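Local structure of putative cyclohexadienyl dehydrogenase and ADH prephenate dehydrogenase (Rhizobium meliloti, 4WJI) at residues A[60-65]-A[82-87]; A[106-111]-A[116-121]. The protein probably catalyses the NAD(P)-dependent oxidative decarboxylation of prephenate to 4-hydroxyphenylpyruvate, a step of tyrosine biosynthesis. All coordinates share one frame; numbering follows the deposited sequence. Where two conformers were deposited one is given.

Both contacts belong to the nucleotide-binding domain and follow one another along the chain, contact 1 closing before contact 2 opens, with centres about 13 Å apart. They meet directly where segment 82-87 lies against His111: Ala85 CB packs on His111 O at 3.2 Å, and Ala82 CB lies 3.7 Å from His111 CE1. Contact 1 holds a magnesium ion at the outer part of the domain, whereas contact 2 is apolar and lies between a helix and the sheet. Neither reaches the cofactor: the side chains of Ile84 in contact 1 and Met108 in contact 2 are each about 10 Å from the bound NADP.

Contact 1: A[60-65]-A[82-87]; sequences EAVEGA and AEIAAH. With MG (magnesium ion), chain D.
Glu63 and His87 make the polar half of this contact. ND1 of His87 donates to OE2 of Glu63 at 3.0 Å, with an N-H...O angle of 151°. The bond enters the anti lone pair of OE2, and carboxylate and imidazole are nearly coplanar, their planes 17° apart. Glu63 reaches the ring with its chain extended beyond CG (chi2 -180°). A water adds a backbone bridge, accepting from Gly64 N and donating to His87 O; Gly64 belongs to the type II turn Val62-Ala65.

The apolar half is carried by the two branches of Val62. Val62 CG1 meets Ile84 CG2 at 3.9 Å, whereas Val62 CG2 lies 3.7 Å from His87 CB, the carbon from which the imidazole springs. Ile10 of strand 4-10 touches both Val62 and Ile84, so segments 60-65 and 82-87 pack together against strand 4-10 of the Rossmann-type sheet. An alanine in place of Val62 would probably open a gap between Ile84 and His87 and leave the histidine CB less firmly packed.

From the far edge of the ring, NE2 of His87 binds magnesium at 2.5 Å. Five waters complete six ligands, one of them also donating to Glu83 O. With ND1 as donor, NE2 is left to offer its lone pair to the metal, and the nearby carboxylate would probably strengthen that donation.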
# COMPACT_ATOMS: atom_id res chain seq x y z
N GLU A 60 5.53 -20.33 -35.13
CA GLU A 60 6.76 -21.13 -35.14
C GLU A 60 7.17 -21.59 -33.74
O GLU A 60 7.63 -22.72 -33.55
CB GLU A 60 7.95 -20.33 -35.66
CG GLU A 60 8.05 -20.04 -37.12
CD GLU A 60 9.43 -19.45 -37.47
OE1 GLU A 60 10.28 -19.11 -36.55
OE2 GLU A 60 9.67 -19.31 -38.69
N ALA A 61 6.98 -20.72 -32.76
CA ALA A 61 7.44 -21.01 -31.40
C ALA A 61 6.82 -22.25 -30.79
O ALA A 61 7.45 -22.94 -29.96
CB ALA A 61 7.18 -19.82 -30.48
N VAL A 62 5.55 -22.47 -31.12
CA VAL A 62 4.83 -23.58 -30.53
C VAL A 62 5.05 -24.91 -31.23
O VAL A 62 4.59 -25.93 -30.73
CB VAL A 62 3.32 -23.31 -30.37
CG1 VAL A 62 3.11 -22.03 -29.61
CG2 VAL A 62 2.60 -23.24 -31.71
N GLU A 63 5.74 -24.93 -32.36
CA GLU A 63 5.90 -26.18 -33.11
C GLU A 63 6.65 -27.23 -32.25
O GLU A 63 7.74 -26.97 -31.77
CB GLU A 63 6.53 -25.88 -34.46
CG GLU A 63 5.52 -25.11 -35.34
CD GLU A 63 5.98 -24.72 -36.73
OE1 GLU A 63 7.16 -24.96 -37.11
OE2 GLU A 63 5.12 -24.16 -37.46
N GLY A 64 5.98 -28.33 -31.93
CA GLY A 64 6.58 -29.37 -31.08
C GLY A 64 6.65 -29.11 -29.60
O GLY A 64 7.22 -29.88 -28.85
N ALA A 65 6.05 -28.01 -29.14
CA ALA A 65 6.09 -27.66 -27.72
C ALA A 65 5.11 -28.48 -26.88
O ALA A 65 3.95 -28.66 -27.25
CB ALA A 65 5.84 -26.18 -27.52
N ALA A 82 -5.53 -17.62 -31.83
CA ALA A 82 -5.81 -17.75 -33.24
C ALA A 82 -4.51 -18.01 -34.02
O ALA A 82 -4.51 -18.79 -34.98
CB ALA A 82 -6.50 -16.51 -33.74
N GLU A 83 -3.41 -17.35 -33.64
CA GLU A 83 -2.16 -17.48 -34.41
C GLU A 83 -1.53 -18.85 -34.18
O GLU A 83 -0.95 -19.45 -35.09
CB GLU A 83 -1.16 -16.39 -33.99
CG GLU A 83 0.14 -16.35 -34.80
CD GLU A 83 -0.07 -15.99 -36.30
OE1 GLU A 83 -1.20 -15.63 -36.71
OE2 GLU A 83 0.92 -16.06 -37.08
N ILE A 84 -1.65 -19.39 -32.98
CA ILE A 84 -0.92 -20.66 -32.68
C ILE A 84 -1.73 -21.94 -32.96
O ILE A 84 -1.18 -23.01 -33.05
CB ILE A 84 -0.43 -20.68 -31.20
CG1 ILE A 84 -1.59 -20.76 -30.16
CG2 ILE A 84 0.50 -19.53 -30.94
CD1 ILE A 84 -1.16 -20.87 -28.71
N ALA A 85 -3.05 -21.80 -33.12
CA ALA A 85 -3.93 -22.96 -33.09
C ALA A 85 -3.50 -24.09 -34.03
O ALA A 85 -3.48 -25.26 -33.63
CB ALA A 85 -5.35 -22.54 -33.43
N ALA A 86 -3.21 -23.73 -35.28
CA ALA A 86 -2.91 -24.70 -36.32
C ALA A 86 -1.53 -25.36 -36.19
O ALA A 86 -1.24 -26.33 -36.90
CB ALA A 86 -3.02 -24.05 -37.70
N HIS A 87 -0.72 -24.82 -35.31
CA HIS A 87 0.67 -25.20 -35.15
C HIS A 87 0.98 -25.98 -33.89
O HIS A 87 2.09 -26.50 -33.73
CB HIS A 87 1.49 -23.93 -35.15
CG HIS A 87 1.38 -23.17 -36.42
ND1 HIS A 87 2.29 -23.31 -37.44
CD2 HIS A 87 0.45 -22.29 -36.85
CE1 HIS A 87 1.93 -22.54 -38.45
NE2 HIS A 87 0.82 -21.91 -38.12
MG MG D . -0.16 -20.16 -39.53
O HOH W 1 3.57 -28.88 -33.46
O HOH W 2 -0.88 -18.91 -37.68
O HOH W 3 1.66 -18.92 -39.42
O HOH W 4 0.13 -21.44 -40.95
O HOH W 5 -2.46 -20.79 -39.05
O HOH W 6 -1.17 -18.74 -40.49

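Contact 2: A[106-111]-A[116-121]; sequences AQMAPH and VHFVPG
Met108, a selenomethionine in this crystal, lays its side chain across the outer end of the Phe118 ring, the two side chains crossing at about a right angle. Met108 CB comes to 3.8 Å from Phe118 CZ. The bend at chi3 (77°) folds the terminal methyl back to the ring's side, although SE is the nearer atom: Met108 SE sits 4.0 Å from both CE1 and CZ of Phe118. Measured to the ring centroid, SE is 5.0 Å away and 62° off the ring normal, an oblique Met-aromatic contact. Ala109 meets the ring beyond CZ, its CB 4.2 Å from CE2 of Phe118.

Helix 102-108, which holds Met108, and strand 117-123, which holds Phe118, are the last two elements of a beta-alpha-beta unit begun by strand 93-96, within a Rossmann-type nucleotide-binding domain. Phe118 spans the distance between them: the closest pair of CA atoms, those of Ala109 and Phe118, is still 7.6 Å apart. The ring projects from the strand because CG stands opposite the backbone N (chi1 -179°), which brings CZ up to Met108.

One face of the ring receives Pro120, whose CG lies 3.9 Å above the plane, displaced toward the rim. Leu112, in the loop leaving the helix, also touches Phe118. Met108 packs further on Val94 of strand 93-96 and on Ser77 and Ala81 of helix 77-84.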
# COMPACT_ATOMS: atom_id res chain seq x y z
N ALA A 106 -13.10 -17.60 -22.84
CA ALA A 106 -14.01 -17.32 -23.94
C ALA A 106 -13.31 -16.90 -25.23
O ALA A 106 -13.80 -17.22 -26.32
CB ALA A 106 -14.99 -16.24 -23.54
N GLN A 107 -12.22 -16.17 -25.09
CA GLN A 107 -11.46 -15.65 -26.24
C GLN A 107 -10.58 -16.72 -26.87
O GLN A 107 -10.36 -16.70 -28.09
CB GLN A 107 -10.53 -14.51 -25.83
CG GLN A 107 -11.18 -13.15 -25.59
CD GLN A 107 -10.27 -11.97 -25.93
OE1 GLN A 107 -9.05 -12.10 -26.12
NE2 GLN A 107 -10.86 -10.80 -25.99
N MSE A 108 -10.04 -17.62 -26.05
CA MSE A 108 -9.07 -18.58 -26.54
C MSE A 108 -9.66 -19.91 -26.96
O MSE A 108 -9.25 -20.48 -27.97
CB MSE A 108 -7.97 -18.88 -25.51
CG MSE A 108 -7.11 -17.64 -25.18
SE MSE A 108 -5.55 -18.06 -24.03
CE MSE A 108 -4.38 -18.86 -25.38
N ALA A 109 -10.60 -20.44 -26.17
CA ALA A 109 -11.09 -21.78 -26.43
C ALA A 109 -11.70 -22.00 -27.82
O ALA A 109 -11.46 -23.07 -28.41
CB ALA A 109 -12.07 -22.21 -25.33
N PRO A 110 -12.40 -21.01 -28.40
CA PRO A 110 -12.95 -21.27 -29.72
C PRO A 110 -11.92 -21.52 -30.82
O PRO A 110 -12.25 -22.09 -31.86
CB PRO A 110 -13.74 -19.98 -30.03
CG PRO A 110 -14.07 -19.44 -28.71
CD PRO A 110 -12.89 -19.74 -27.85
N HIS A 111 -10.69 -21.10 -30.59
CA HIS A 111 -9.62 -21.28 -31.58
C HIS A 111 -8.85 -22.55 -31.38
O HIS A 111 -8.26 -23.06 -32.32
CB HIS A 111 -8.63 -20.13 -31.51
CG HIS A 111 -9.22 -18.82 -31.85
ND1 HIS A 111 -9.62 -18.49 -33.12
CD2 HIS A 111 -9.50 -17.75 -31.07
CE1 HIS A 111 -10.10 -17.26 -33.12
NE2 HIS A 111 -10.03 -16.79 -31.88
N VAL A 116 -5.70 -30.53 -28.07
CA VAL A 116 -4.80 -29.91 -27.10
C VAL A 116 -5.51 -29.69 -25.78
O VAL A 116 -6.75 -29.68 -25.74
CB VAL A 116 -4.19 -28.60 -27.58
CG1 VAL A 116 -3.49 -28.77 -28.92
CG2 VAL A 116 -5.15 -27.46 -27.61
N HIS A 117 -4.74 -29.59 -24.71
CA HIS A 117 -5.30 -29.41 -23.37
C HIS A 117 -5.14 -27.96 -22.90
O HIS A 117 -4.04 -27.45 -22.72
CB HIS A 117 -4.58 -30.30 -22.36
CG HIS A 117 -4.45 -31.72 -22.79
ND1 HIS A 117 -5.55 -32.51 -23.03
CD2 HIS A 117 -3.37 -32.48 -23.07
CE1 HIS A 117 -5.15 -33.71 -23.41
NE2 HIS A 117 -3.82 -33.73 -23.44
N PHE A 118 -6.25 -27.31 -22.62
CA PHE A 118 -6.25 -25.89 -22.23
C PHE A 118 -6.48 -25.81 -20.73
O PHE A 118 -7.59 -26.12 -20.27
CB PHE A 118 -7.39 -25.19 -23.01
CG PHE A 118 -7.53 -23.73 -22.75
CD1 PHE A 118 -6.41 -22.91 -22.52
CD2 PHE A 118 -8.77 -23.14 -22.77
CE1 PHE A 118 -6.55 -21.53 -22.30
CE2 PHE A 118 -8.92 -21.77 -22.59
CZ PHE A 118 -7.80 -20.97 -22.34
N VAL A 119 -5.46 -25.37 -19.99
CA VAL A 119 -5.52 -25.29 -18.53
C VAL A 119 -5.15 -23.89 -18.09
O VAL A 119 -3.98 -23.60 -17.94
CB VAL A 119 -4.57 -26.29 -17.83
CG1 VAL A 119 -4.85 -26.28 -16.33
CG2 VAL A 119 -4.74 -27.69 -18.43
N PRO A 120 -6.13 -23.02 -17.97
CA PRO A 120 -5.87 -21.62 -17.62
C PRO A 120 -5.30 -21.48 -16.21
O PRO A 120 -5.67 -22.21 -15.36
CB PRO A 120 -7.25 -20.97 -17.72
CG PRO A 120 -8.07 -21.88 -18.55
CD PRO A 120 -7.56 -23.26 -18.21
N GLY A 121 -4.43 -20.52 -16.01
CA GLY A 121 -3.79 -20.31 -14.74
C GLY A 121 -3.73 -18.83 -14.41
O GLY A 121 -3.98 -17.93 -15.24